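Local atomic coordinates of aminotransferase class-III (Sphaerobacter thermophilus DSM 20745, PDB entry 6K8H), a protein that belongs to the class-III aminotransferases, which have the fold type I architecture, and is modelled here with (5-hydroxy-4,6-dimethylpyridin-3-yl)methyl dihydrogen phosphate (PLR). Residues 348-353 with 428-433; 366-369 with 374-377; 376-381 with 397-402; 401-406 with 413-418; 407-412 with 441-446. All coordinates share one frame; numbering follows the deposited sequence.

Contact 1 (348-353 with 428-433); sequences QQLRAG and PEVEAF
The amide N of F433 lies 2.9 Å from E429 O, an ordinary bond within its own helix; between segments 348-353 and 428-433 there is no hydrogen bond, and F433 meets L350 by apolar packing. The two helices run in nearly the same direction, their segment axes 20° apart and 9.5 Å from each other at closest approach. V430 approaches most directly. Its CG1 sits 3.6 Å from L350 CA and 3.8 Å from L350 CB, so the methyl rests on the backbone of the opposite helix rather than on the end of a side chain. A compact branched residue suits this place, where a helix surface must be met at short range. The aliphatic root of Q349 lies beside the same methyl, while the residue as a whole is partly exposed. Beyond CB, the methyls of L350 turn to the ring of F433, which the leucine crosses at about a right angle. L350 CD1 stands 3.8 Å from F433 CD1, approaching obliquely, and L350 CD2 is 4.1 Å from F433 CE1, so both methyls meet the CD1-CE1 part of the ring. With F433 CG anti to the backbone N (chi1 -177°), the ring extends into the buried layer, where F67 and F374 also meet it. This is near-parallel helix packing in the C-terminal part of a fold type I enzyme, with helices 337-361 and 427-445 set beside the small antiparallel sheet.

Contact 2 (366-369 with 374-377); sequences QVTG and FHIH
Strands 366-369 and 374-377 run antiparallel, their segment axes 4.5 Å apart at closest approach, with Q366 opposite H377 and T368 opposite H375 as hydrogen-bonded pairs. They are the arms of a beta hairpin, and each of these pairs is closed by two backbone bonds, H377 N to Q366 O among them at 2.9 Å. V367 and I376 form a non-hydrogen-bonded pair, as do G369 and F374. The last two have CA atoms only 4.0 Å apart, and with phi at 157° a CB on G369 would run into F374 CA and jam against the preceding carbonyl O, so glycine suits the place. Q366, T368, H375 and H377 share one face of the sheet. The CG of Q366 packs on H377 CB at 3.7 Å, and the amide beyond it uses NE2 to bond the carbonyls of R381 and H379, a task that suits a long side chain ending in a two-hydrogen donor. T368 turns OG1 inward between its backbone N and carbonyl carbon (chi1 60°), which places the hydroxyl 3.4 Å from H375 CB; its main polar partner is G229 O. On the other face, V367 and I376 offer branched hydrocarbon to the neighbouring helices. The two imidazoles also pack together, H377 CE1 lying above a face of H375 toward its rim, and H375 ND1 donates to I376 O at 3.1 Å from above the carbonyl plane.

Contact 3 (376-381 with 397-402); sequences IHLHQR and AFVGRV
Just past the end of strand 373-377 the chain passes alongside helix 393-408, bringing the CA atoms of L378 and V399 to 7.2 Å. This is loop-on-helix packing in the C-terminal domain, and a single side chain, that of L378, carries it. With CG anti to its carbonyl carbon (chi1 -58°) and the chain extended to CD1, L378 puts one methyl among three residues of the helix. That CD1 comes to the ring edge of F398, 3.4 Å from CD2, with the leucine and phenylalanine side chains at about a right angle. The same methyl also lies 3.9 Å from both V399 CG2 and V402 CG2. The valines stand about one turn apart, and F398 precedes the first of them, so they form a small apolar seat. A leucine fits because it is apolar and long enough for one methyl to reach all three residues from the loop. L378 also touches L358 of helix 337-361. The loop beyond is held by polar groups of its own. R381 folds back so that its guanidinium lies over one face of the H379 ring, offset toward its rim, while its NH1 forms a salt bridge with E395 and its NE bonds N388 O. H379 ND1 acts as acceptor here: R381 N donates to it at 3.0 Å, at an angle of 155° and close to the imidazole plane.

Contact 4 (401-406 with 413-418); sequences RVHEAL and ITPALF
H403 makes the closest contacts between helix segment 401-406 and the loop 413-418. Its NE2 donates to I413 O at 2.9 Å, but the bond is bent to 127° at the hydrogen and is weak. The oxygen lies at the ring edge, while P415 occupies one face: P415 CA sits 3.9 Å from the centroid of the H403 ring and 22° off its normal, a CH-pi contact. A histidine suits this place because its flat ring offers a donor at the rim and a packing surface on its face. CG is anti to the backbone N (chi1 172°), which carries the imidazole out from the helix to the loop. Beside the imidazole, toward its CB and along the helix, the contact is apolar. L417 uses both methyls, CD2 at 4.1 Å from H403 CB and CD1 at 4.0 Å from V402 CG1, the valine branch turned to this side. L406 CD1 meets I413 CG2 at 4.1 Å. The loop that presents these groups is fixed from within. T414 to L417 form a type I beta turn closed by L417 N to T414 O at 2.9 Å, and the phi of P415, constrained by its ring, suits the second position of that turn. T414 OG1 donates to F418 O at 2.6 Å, in the carbonyl plane on a lone pair. The whole is a helix-to-turn packing, in which the connection between strands 411-412 and 418-420 folds back over helix 393-408 of the C-terminal domain.

Contact 5 (407-412 with 441-446); sequences MGRGIF and LQDARG
R409 and D443 approach from opposite directions and form a salt bridge at the protein surface, in which OD2 of the aspartate is gripped twice. R409 NH2 donates to D443 OD2 at 3.2 Å, along the syn lone pair, whereas R409 NE reaches the same oxygen at 3.3 Å from above the carboxylate plane. A third, weak bond joins NH2 to D443 OD1 at 3.3 Å. The grip is thus side-on, both nitrogens on one edge of the guanidinium, with its plane and that of the carboxylate 41° apart. The R409 chain, extended from CG to NE, spans the gap between R409 CA and D443 CA, which are 10.7 Å apart; a long, charged side chain suits that reach. Just after D443 comes a Schellman motif, in which G446, with positive phi, donates its N to D443 O. The bridge spans the surface between the turn after helix 393-408 and the last turns of helix 427-445, where R409 also packs on A439 and D443 on A405; past R409 the chain enters strand 411-412.

How the contacts relate
Helix 427-445 joins contact 1 to contact 5, and helix 393-408 runs through contacts 3, 4 and 5. Contact 2 is tied in through strand 373-377, sharing I376 and H377 with contact 3, and it packs on contacts 1 and 4 as well; it does not touch contact 5, whose nearest atoms are about 7 Å away. F433 of contact 1 packs on I376, I413 and I411, residues of contacts 2, 4 and 5. The hairpin meets contact 4 through I376 N and L417 O, 3.0 Å apart. Contacts 4 and 5 are the nearest, their centres 8 Å apart. The side chains of H375 and T414 lie about 12 Å and 11 Å from a bound PLR, while F418 touches R226 of the ligand pocket.

Contact 1 (348-353 with 428-433)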
# COMPACT_ATOMS: atom_id res chain seq x y z
N GLN B 348 -31.53 6.22 -6.55
CA GLN B 348 -32.88 5.65 -6.59
C GLN B 348 -33.50 5.81 -7.98
O GLN B 348 -34.14 4.88 -8.49
CB GLN B 348 -33.76 6.29 -5.52
CG GLN B 348 -35.02 5.50 -5.22
CD GLN B 348 -36.08 5.66 -6.30
OE1 GLN B 348 -36.20 6.73 -6.92
NE2 GLN B 348 -36.87 4.60 -6.53
N GLN B 349 -33.34 6.99 -8.59
CA GLN B 349 -33.88 7.22 -9.93
C GLN B 349 -33.26 6.28 -10.96
O GLN B 349 -33.96 5.72 -11.82
CB GLN B 349 -33.67 8.68 -10.33
CG GLN B 349 -34.59 9.63 -9.58
CD GLN B 349 -34.44 11.07 -10.01
OE1 GLN B 349 -33.34 11.62 -9.97
NE2 GLN B 349 -35.54 11.68 -10.44
N LEU B 350 -31.93 6.10 -10.90
CA LEU B 350 -31.28 5.17 -11.82
C LEU B 350 -31.81 3.76 -11.61
O LEU B 350 -32.16 3.07 -12.58
CB LEU B 350 -29.75 5.22 -11.63
CG LEU B 350 -28.91 4.43 -12.65
CD1 LEU B 350 -27.61 5.14 -12.99
CD2 LEU B 350 -28.60 3.01 -12.15
N ARG B 351 -31.87 3.30 -10.36
CA ARG B 351 -32.28 1.93 -10.08
C ARG B 351 -33.72 1.69 -10.52
O ARG B 351 -34.02 0.65 -11.13
CB ARG B 351 -32.10 1.63 -8.59
CG ARG B 351 -30.64 1.44 -8.18
CD ARG B 351 -30.52 0.80 -6.81
NE ARG B 351 -31.18 1.61 -5.80
CZ ARG B 351 -30.60 2.61 -5.16
NH1 ARG B 351 -29.31 2.92 -5.40
NH2 ARG B 351 -31.30 3.30 -4.26
N ALA B 352 -34.61 2.64 -10.26
CA ALA B 352 -35.99 2.51 -10.70
C ALA B 352 -36.10 2.51 -12.22
O ALA B 352 -36.88 1.73 -12.80
CB ALA B 352 -36.85 3.62 -10.11
N GLY B 353 -35.31 3.36 -12.89
CA GLY B 353 -35.34 3.37 -14.34
C GLY B 353 -34.91 2.04 -14.94
O GLY B 353 -35.52 1.55 -15.90
N PRO B 428 -29.56 14.25 -16.27
CA PRO B 428 -29.20 13.87 -17.66
C PRO B 428 -28.29 12.65 -17.74
O PRO B 428 -28.48 11.81 -18.62
CB PRO B 428 -28.51 15.14 -18.18
CG PRO B 428 -29.15 16.25 -17.41
CD PRO B 428 -29.30 15.69 -16.02
N GLU B 429 -27.30 12.53 -16.85
CA GLU B 429 -26.43 11.36 -16.89
C GLU B 429 -27.19 10.09 -16.52
O GLU B 429 -26.95 9.03 -17.10
CB GLU B 429 -25.23 11.56 -15.96
CG GLU B 429 -24.16 12.50 -16.52
CD GLU B 429 -24.60 13.96 -16.51
OE1 GLU B 429 -25.48 14.33 -15.69
OE2 GLU B 429 -24.07 14.75 -17.32
N VAL B 430 -28.10 10.17 -15.54
CA VAL B 430 -28.91 9.01 -15.14
C VAL B 430 -29.80 8.56 -16.30
O VAL B 430 -29.90 7.36 -16.60
CB VAL B 430 -29.73 9.36 -13.89
CG1 VAL B 430 -30.76 8.28 -13.61
CG2 VAL B 430 -28.81 9.55 -12.68
N GLU B 431 -30.48 9.50 -16.94
CA GLU B 431 -31.30 9.16 -18.09
C GLU B 431 -30.46 8.59 -19.23
O GLU B 431 -30.89 7.65 -19.91
CB GLU B 431 -32.09 10.38 -18.55
CG GLU B 431 -33.29 10.61 -17.66
CD GLU B 431 -33.98 11.94 -17.90
OE1 GLU B 431 -33.46 12.77 -18.68
OE2 GLU B 431 -35.05 12.15 -17.29
N ALA B 432 -29.27 9.14 -19.46
CA ALA B 432 -28.40 8.56 -20.48
C ALA B 432 -28.05 7.11 -20.15
O ALA B 432 -28.07 6.24 -21.02
CB ALA B 432 -27.12 9.40 -20.65
N PHE B 433 -27.75 6.84 -18.87
CA PHE B 433 -27.50 5.45 -18.48
C PHE B 433 -28.71 4.57 -18.77
O PHE B 433 -28.57 3.50 -19.38
CB PHE B 433 -27.11 5.35 -17.00
CG PHE B 433 -26.79 3.95 -16.59
CD1 PHE B 433 -27.80 3.07 -16.20
CD2 PHE B 433 -25.49 3.48 -16.67
CE1 PHE B 433 -27.52 1.76 -15.86
CE2 PHE B 433 -25.18 2.17 -16.33
CZ PHE B 433 -26.20 1.30 -15.91

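Contact 2 (366-369 with 374-377)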
# COMPACT_ATOMS: atom_id res chain seq x y z
N GLN B 366 -33.21 -7.70 -11.45
CA GLN B 366 -33.43 -6.92 -10.24
C GLN B 366 -32.25 -5.96 -10.13
O GLN B 366 -31.24 -6.11 -10.82
CB GLN B 366 -33.55 -7.81 -9.00
CG GLN B 366 -32.34 -8.71 -8.80
CD GLN B 366 -32.54 -9.75 -7.72
OE1 GLN B 366 -32.93 -9.43 -6.59
NE2 GLN B 366 -32.25 -11.01 -8.05
N VAL B 367 -32.42 -4.94 -9.31
CA VAL B 367 -31.37 -3.97 -9.08
C VAL B 367 -31.23 -3.78 -7.58
O VAL B 367 -32.22 -3.44 -6.91
CB VAL B 367 -31.64 -2.62 -9.78
CG1 VAL B 367 -30.39 -1.76 -9.71
CG2 VAL B 367 -32.05 -2.84 -11.23
N THR B 368 -30.03 -3.99 -7.07
CA THR B 368 -29.73 -3.69 -5.67
C THR B 368 -28.92 -2.41 -5.61
O THR B 368 -28.36 -1.96 -6.61
CB THR B 368 -28.97 -4.84 -4.98
OG1 THR B 368 -27.73 -5.09 -5.66
CG2 THR B 368 -29.81 -6.10 -4.96
N GLY B 369 -28.84 -1.83 -4.42
CA GLY B 369 -27.99 -0.67 -4.25
C GLY B 369 -28.42 0.17 -3.07
O GLY B 369 -29.47 -0.03 -2.47
N PHE B 374 -24.86 0.90 -7.03
CA PHE B 374 -25.92 0.05 -7.57
C PHE B 374 -25.32 -1.16 -8.26
O PHE B 374 -24.16 -1.15 -8.69
CB PHE B 374 -26.83 0.84 -8.53
CG PHE B 374 -26.14 1.31 -9.77
CD1 PHE B 374 -26.07 0.50 -10.89
CD2 PHE B 374 -25.55 2.57 -9.83
CE1 PHE B 374 -25.44 0.92 -12.04
CE2 PHE B 374 -24.92 3.00 -10.97
CZ PHE B 374 -24.86 2.18 -12.07
N HIS B 375 -26.13 -2.21 -8.39
CA HIS B 375 -25.74 -3.47 -9.03
C HIS B 375 -26.94 -4.00 -9.80
O HIS B 375 -27.99 -4.25 -9.20
CB HIS B 375 -25.27 -4.49 -7.97
CG HIS B 375 -24.35 -5.55 -8.50
ND1 HIS B 375 -24.56 -6.20 -9.70
CD2 HIS B 375 -23.23 -6.09 -7.98
CE1 HIS B 375 -23.60 -7.09 -9.90
NE2 HIS B 375 -22.77 -7.04 -8.87
N ILE B 376 -26.79 -4.13 -11.13
CA ILE B 376 -27.82 -4.73 -11.98
C ILE B 376 -27.63 -6.24 -12.00
O ILE B 376 -26.50 -6.74 -12.07
CB ILE B 376 -27.78 -4.16 -13.41
CG1 ILE B 376 -27.73 -2.63 -13.39
CG2 ILE B 376 -28.98 -4.64 -14.20
CD1 ILE B 376 -27.56 -2.01 -14.78
N HIS B 377 -28.73 -6.98 -11.91
CA HIS B 377 -28.74 -8.43 -11.94
C HIS B 377 -29.71 -8.88 -13.01
O HIS B 377 -30.84 -8.39 -13.07
CB HIS B 377 -29.16 -8.99 -10.59
CG HIS B 377 -28.37 -8.44 -9.44
ND1 HIS B 377 -27.11 -8.89 -9.13
CD2 HIS B 377 -28.68 -7.50 -8.52
CE1 HIS B 377 -26.67 -8.25 -8.06
NE2 HIS B 377 -27.59 -7.39 -7.68

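Contact 3 (376-381 with 397-402)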
# COMPACT_ATOMS: atom_id res chain seq x y z
N ILE B 376 -26.79 -4.13 -11.13
CA ILE B 376 -27.82 -4.73 -11.98
C ILE B 376 -27.63 -6.24 -12.00
O ILE B 376 -26.50 -6.74 -12.07
CB ILE B 376 -27.78 -4.16 -13.41
CG1 ILE B 376 -27.73 -2.63 -13.39
CG2 ILE B 376 -28.98 -4.64 -14.20
CD1 ILE B 376 -27.56 -2.01 -14.78
N HIS B 377 -28.73 -6.98 -11.91
CA HIS B 377 -28.74 -8.43 -11.94
C HIS B 377 -29.71 -8.88 -13.01
O HIS B 377 -30.84 -8.39 -13.07
CB HIS B 377 -29.16 -8.99 -10.59
CG HIS B 377 -28.37 -8.44 -9.44
ND1 HIS B 377 -27.11 -8.89 -9.13
CD2 HIS B 377 -28.68 -7.50 -8.52
CE1 HIS B 377 -26.67 -8.25 -8.06
NE2 HIS B 377 -27.59 -7.39 -7.68
N LEU B 378 -29.28 -9.83 -13.85
CA LEU B 378 -30.13 -10.36 -14.92
C LEU B 378 -30.74 -11.70 -14.54
O LEU B 378 -30.86 -12.62 -15.36
CB LEU B 378 -29.35 -10.43 -16.23
CG LEU B 378 -28.83 -9.04 -16.59
CD1 LEU B 378 -28.23 -9.02 -17.98
CD2 LEU B 378 -29.93 -7.99 -16.49
N HIS B 379 -31.12 -11.82 -13.27
CA HIS B 379 -31.84 -12.96 -12.73
C HIS B 379 -32.69 -12.46 -11.58
O HIS B 379 -32.58 -11.31 -11.16
CB HIS B 379 -30.88 -14.06 -12.28
CG HIS B 379 -30.00 -13.64 -11.15
ND1 HIS B 379 -30.46 -13.54 -9.85
CD2 HIS B 379 -28.70 -13.27 -11.11
CE1 HIS B 379 -29.48 -13.13 -9.06
NE2 HIS B 379 -28.40 -12.95 -9.81
N GLN B 380 -33.56 -13.33 -11.08
CA GLN B 380 -34.44 -12.97 -9.97
C GLN B 380 -34.23 -13.89 -8.77
O GLN B 380 -35.17 -14.16 -8.02
CB GLN B 380 -35.90 -12.96 -10.44
CG GLN B 380 -36.22 -11.69 -11.23
CD GLN B 380 -37.62 -11.64 -11.80
OE1 GLN B 380 -38.21 -12.67 -12.12
NE2 GLN B 380 -38.15 -10.43 -11.94
N ARG B 381 -32.99 -14.36 -8.56
CA ARG B 381 -32.70 -15.15 -7.37
C ARG B 381 -32.56 -14.24 -6.16
O ARG B 381 -31.99 -13.15 -6.26
CB ARG B 381 -31.42 -15.96 -7.56
CG ARG B 381 -31.52 -16.95 -8.69
CD ARG B 381 -30.29 -17.87 -8.77
NE ARG B 381 -29.08 -17.13 -9.11
CZ ARG B 381 -28.72 -16.83 -10.35
NH1 ARG B 381 -29.49 -17.19 -11.38
NH2 ARG B 381 -27.59 -16.18 -10.57
N ALA B 397 -22.35 -15.04 -20.12
CA ALA B 397 -22.35 -14.62 -21.52
C ALA B 397 -23.34 -13.47 -21.78
O ALA B 397 -23.02 -12.51 -22.50
CB ALA B 397 -22.67 -15.80 -22.43
N PHE B 398 -24.55 -13.55 -21.20
CA PHE B 398 -25.56 -12.52 -21.43
C PHE B 398 -25.15 -11.18 -20.80
O PHE B 398 -25.26 -10.12 -21.44
CB PHE B 398 -26.92 -12.99 -20.90
CG PHE B 398 -28.07 -12.16 -21.36
CD1 PHE B 398 -28.60 -12.29 -22.64
CD2 PHE B 398 -28.64 -11.22 -20.51
CE1 PHE B 398 -29.67 -11.51 -23.06
CE2 PHE B 398 -29.71 -10.43 -20.92
CZ PHE B 398 -30.22 -10.58 -22.20
N VAL B 399 -24.69 -11.22 -19.55
CA VAL B 399 -24.17 -10.02 -18.90
C VAL B 399 -23.01 -9.44 -19.69
O VAL B 399 -22.88 -8.22 -19.83
CB VAL B 399 -23.77 -10.34 -17.44
CG1 VAL B 399 -22.97 -9.19 -16.83
CG2 VAL B 399 -25.01 -10.63 -16.59
N GLY B 400 -22.15 -10.31 -20.24
CA GLY B 400 -21.05 -9.84 -21.06
C GLY B 400 -21.52 -9.13 -22.31
O GLY B 400 -20.94 -8.13 -22.73
N ARG B 401 -22.58 -9.65 -22.95
CA ARG B 401 -23.15 -8.94 -24.09
C ARG B 401 -23.67 -7.56 -23.69
O ARG B 401 -23.42 -6.56 -24.37
CB ARG B 401 -24.27 -9.77 -24.73
CG ARG B 401 -23.80 -10.91 -25.63
CD ARG B 401 -24.97 -11.58 -26.40
NE ARG B 401 -24.47 -12.54 -27.38
CZ ARG B 401 -23.96 -12.20 -28.56
NH1 ARG B 401 -23.89 -10.93 -28.91
NH2 ARG B 401 -23.52 -13.14 -29.39
N VAL B 402 -24.38 -7.48 -22.55
CA VAL B 402 -24.91 -6.19 -22.12
C VAL B 402 -23.76 -5.22 -21.83
O VAL B 402 -23.81 -4.05 -22.21
CB VAL B 402 -25.83 -6.37 -20.89
CG1 VAL B 402 -26.23 -5.02 -20.29
CG2 VAL B 402 -27.06 -7.18 -21.26

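Contact 4 (401-406 with 413-418)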
# COMPACT_ATOMS: atom_id res chain seq x y z
N ARG B 401 -22.58 -9.65 -22.95
CA ARG B 401 -23.15 -8.94 -24.09
C ARG B 401 -23.67 -7.56 -23.69
O ARG B 401 -23.42 -6.56 -24.37
CB ARG B 401 -24.27 -9.77 -24.73
CG ARG B 401 -23.80 -10.91 -25.63
CD ARG B 401 -24.97 -11.58 -26.40
NE ARG B 401 -24.47 -12.54 -27.38
CZ ARG B 401 -23.96 -12.20 -28.56
NH1 ARG B 401 -23.89 -10.93 -28.91
NH2 ARG B 401 -23.52 -13.14 -29.39
N VAL B 402 -24.38 -7.48 -22.55
CA VAL B 402 -24.91 -6.19 -22.12
C VAL B 402 -23.76 -5.22 -21.83
O VAL B 402 -23.81 -4.05 -22.21
CB VAL B 402 -25.83 -6.37 -20.89
CG1 VAL B 402 -26.23 -5.02 -20.29
CG2 VAL B 402 -27.06 -7.18 -21.26
N HIS B 403 -22.71 -5.71 -21.17
CA HIS B 403 -21.58 -4.84 -20.83
C HIS B 403 -20.88 -4.34 -22.09
O HIS B 403 -20.57 -3.14 -22.20
CB HIS B 403 -20.60 -5.59 -19.92
CG HIS B 403 -19.33 -4.85 -19.67
ND1 HIS B 403 -18.18 -5.09 -20.39
CD2 HIS B 403 -19.03 -3.87 -18.79
CE1 HIS B 403 -17.22 -4.29 -19.96
NE2 HIS B 403 -17.70 -3.54 -18.98
N GLU B 404 -20.62 -5.23 -23.05
CA GLU B 404 -19.96 -4.82 -24.29
C GLU B 404 -20.79 -3.79 -25.06
O GLU B 404 -20.26 -2.79 -25.57
CB GLU B 404 -19.66 -6.05 -25.15
CG GLU B 404 -19.00 -5.76 -26.49
CD GLU B 404 -17.52 -5.39 -26.38
OE1 GLU B 404 -16.95 -5.44 -25.26
OE2 GLU B 404 -16.92 -5.05 -27.42
N ALA B 405 -22.11 -4.01 -25.13
CA ALA B 405 -22.97 -3.03 -25.81
C ALA B 405 -22.96 -1.69 -25.09
O ALA B 405 -22.89 -0.63 -25.73
CB ALA B 405 -24.40 -3.57 -25.93
N LEU B 406 -23.04 -1.71 -23.75
CA LEU B 406 -22.97 -0.46 -23.00
C LEU B 406 -21.66 0.27 -23.30
O LEU B 406 -21.66 1.48 -23.56
CB LEU B 406 -23.11 -0.72 -21.50
CG LEU B 406 -24.53 -1.01 -20.98
CD1 LEU B 406 -24.52 -1.49 -19.52
CD2 LEU B 406 -25.43 0.22 -21.15
N ILE B 413 -19.02 0.76 -17.36
CA ILE B 413 -19.44 0.14 -16.11
C ILE B 413 -18.61 -1.12 -15.92
O ILE B 413 -17.96 -1.59 -16.85
CB ILE B 413 -20.97 -0.17 -16.08
CG1 ILE B 413 -21.46 -0.39 -14.64
CG2 ILE B 413 -21.29 -1.34 -17.01
CD1 ILE B 413 -22.96 -0.22 -14.46
N THR B 414 -18.58 -1.65 -14.69
CA THR B 414 -17.82 -2.87 -14.46
C THR B 414 -18.44 -4.04 -15.21
O THR B 414 -19.64 -4.04 -15.52
CB THR B 414 -17.74 -3.22 -12.98
OG1 THR B 414 -19.04 -3.55 -12.47
CG2 THR B 414 -17.13 -2.06 -12.18
N PRO B 415 -17.65 -5.07 -15.50
CA PRO B 415 -18.21 -6.27 -16.15
C PRO B 415 -19.37 -6.89 -15.39
O PRO B 415 -20.24 -7.50 -16.02
CB PRO B 415 -17.01 -7.22 -16.23
CG PRO B 415 -15.82 -6.30 -16.29
CD PRO B 415 -16.17 -5.12 -15.41
N ALA B 416 -19.43 -6.76 -14.06
CA ALA B 416 -20.54 -7.34 -13.33
C ALA B 416 -21.80 -6.50 -13.41
O ALA B 416 -22.86 -6.96 -12.96
CB ALA B 416 -20.15 -7.55 -11.85
N LEU B 417 -21.73 -5.31 -14.02
CA LEU B 417 -22.79 -4.30 -13.98
C LEU B 417 -22.97 -3.75 -12.57
O LEU B 417 -24.07 -3.35 -12.17
CB LEU B 417 -24.11 -4.81 -14.57
CG LEU B 417 -24.01 -5.49 -15.95
CD1 LEU B 417 -25.38 -5.86 -16.49
CD2 LEU B 417 -23.25 -4.63 -16.97
N PHE B 418 -21.84 -3.65 -11.88
CA PHE B 418 -21.75 -2.94 -10.58
C PHE B 418 -21.30 -1.53 -10.96
O PHE B 418 -20.35 -1.40 -11.73
CB PHE B 418 -20.71 -3.58 -9.66
CG PHE B 418 -20.32 -2.68 -8.52
CD1 PHE B 418 -21.22 -2.39 -7.51
CD2 PHE B 418 -19.06 -2.11 -8.46
CE1 PHE B 418 -20.86 -1.57 -6.45
CE2 PHE B 418 -18.70 -1.29 -7.41
CZ PHE B 418 -19.60 -1.01 -6.41

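Contact 5 (407-412 with 441-446)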
# COMPACT_ATOMS: atom_id res chain seq x y z
N MET B 407 -20.54 -0.46 -23.28
CA MET B 407 -19.25 0.13 -23.61
C MET B 407 -19.28 0.80 -24.98
O MET B 407 -18.69 1.87 -25.16
CB MET B 407 -18.14 -0.94 -23.59
CG MET B 407 -17.68 -1.32 -22.19
SD MET B 407 -16.71 -0.01 -21.41
CE MET B 407 -15.20 -0.03 -22.37
N GLY B 408 -19.92 0.16 -25.95
CA GLY B 408 -20.01 0.77 -27.26
C GLY B 408 -21.03 1.88 -27.39
O GLY B 408 -21.09 2.53 -28.44
N ARG B 409 -21.82 2.10 -26.34
CA ARG B 409 -22.90 3.12 -26.33
C ARG B 409 -22.59 4.27 -25.37
O ARG B 409 -23.53 4.85 -24.84
CB ARG B 409 -24.26 2.49 -26.03
CG ARG B 409 -24.82 1.67 -27.18
CD ARG B 409 -26.26 1.28 -26.95
NE ARG B 409 -26.71 0.42 -28.03
CZ ARG B 409 -27.25 0.85 -29.16
NH1 ARG B 409 -27.43 2.14 -29.37
NH2 ARG B 409 -27.62 -0.04 -30.07
N GLY B 410 -21.31 4.52 -25.08
CA GLY B 410 -20.96 5.64 -24.24
C GLY B 410 -21.11 5.41 -22.75
O GLY B 410 -21.17 6.39 -22.00
N ILE B 411 -21.16 4.16 -22.30
CA ILE B 411 -21.28 3.84 -20.88
C ILE B 411 -20.13 2.92 -20.46
O ILE B 411 -19.94 1.85 -21.04
CB ILE B 411 -22.63 3.19 -20.54
CG1 ILE B 411 -23.81 4.09 -20.95
CG2 ILE B 411 -22.70 2.87 -19.05
CD1 ILE B 411 -23.99 5.32 -20.08
N PHE B 412 -19.40 3.33 -19.44
CA PHE B 412 -18.31 2.54 -18.86
C PHE B 412 -18.79 2.06 -17.49
O PHE B 412 -18.96 2.87 -16.57
CB PHE B 412 -17.04 3.39 -18.76
CG PHE B 412 -15.87 2.69 -18.10
CD1 PHE B 412 -15.52 1.39 -18.44
CD2 PHE B 412 -15.10 3.36 -17.17
CE1 PHE B 412 -14.43 0.76 -17.83
CE2 PHE B 412 -14.02 2.76 -16.54
CZ PHE B 412 -13.68 1.45 -16.88
N LEU B 441 -29.67 -3.96 -23.74
CA LEU B 441 -30.48 -5.15 -23.56
C LEU B 441 -31.03 -5.64 -24.91
O LEU B 441 -30.96 -6.84 -25.23
CB LEU B 441 -31.60 -4.85 -22.57
CG LEU B 441 -32.32 -5.93 -21.77
CD1 LEU B 441 -31.32 -6.86 -21.09
CD2 LEU B 441 -33.25 -5.26 -20.75
N GLN B 442 -31.51 -4.70 -25.73
CA GLN B 442 -32.04 -5.10 -27.06
C GLN B 442 -30.90 -5.75 -27.85
O GLN B 442 -31.10 -6.85 -28.38
CB GLN B 442 -32.64 -3.88 -27.76
CG GLN B 442 -33.91 -3.39 -27.10
CD GLN B 442 -34.33 -2.02 -27.56
OE1 GLN B 442 -33.79 -1.47 -28.52
NE2 GLN B 442 -35.30 -1.44 -26.87
N ASP B 443 -29.72 -5.13 -27.85
CA ASP B 443 -28.56 -5.70 -28.53
C ASP B 443 -28.26 -7.11 -28.05
O ASP B 443 -28.06 -8.03 -28.86
CB ASP B 443 -27.33 -4.84 -28.30
CG ASP B 443 -27.41 -3.52 -29.00
OD1 ASP B 443 -28.36 -3.25 -29.76
OD2 ASP B 443 -26.46 -2.75 -28.78
N ALA B 444 -28.22 -7.30 -26.73
CA ALA B 444 -27.85 -8.60 -26.18
C ALA B 444 -28.84 -9.67 -26.57
O ALA B 444 -28.47 -10.85 -26.70
CB ALA B 444 -27.73 -8.51 -24.65
N ARG B 445 -30.09 -9.28 -26.84
CA ARG B 445 -31.14 -10.25 -27.23
C ARG B 445 -31.26 -10.35 -28.75
O ARG B 445 -32.02 -11.20 -29.22
CB ARG B 445 -32.49 -9.88 -26.61
CG ARG B 445 -32.45 -9.66 -25.10
CD ARG B 445 -33.70 -8.97 -24.62
NE ARG B 445 -34.86 -9.85 -24.72
CZ ARG B 445 -36.11 -9.43 -24.73
NH1 ARG B 445 -36.39 -8.14 -24.66
NH2 ARG B 445 -37.10 -10.30 -24.83
N GLY B 446 -30.51 -9.54 -29.50
CA GLY B 446 -30.59 -9.59 -30.97
C GLY B 446 -31.85 -8.92 -31.52
O GLY B 446 -32.20 -9.25 -32.66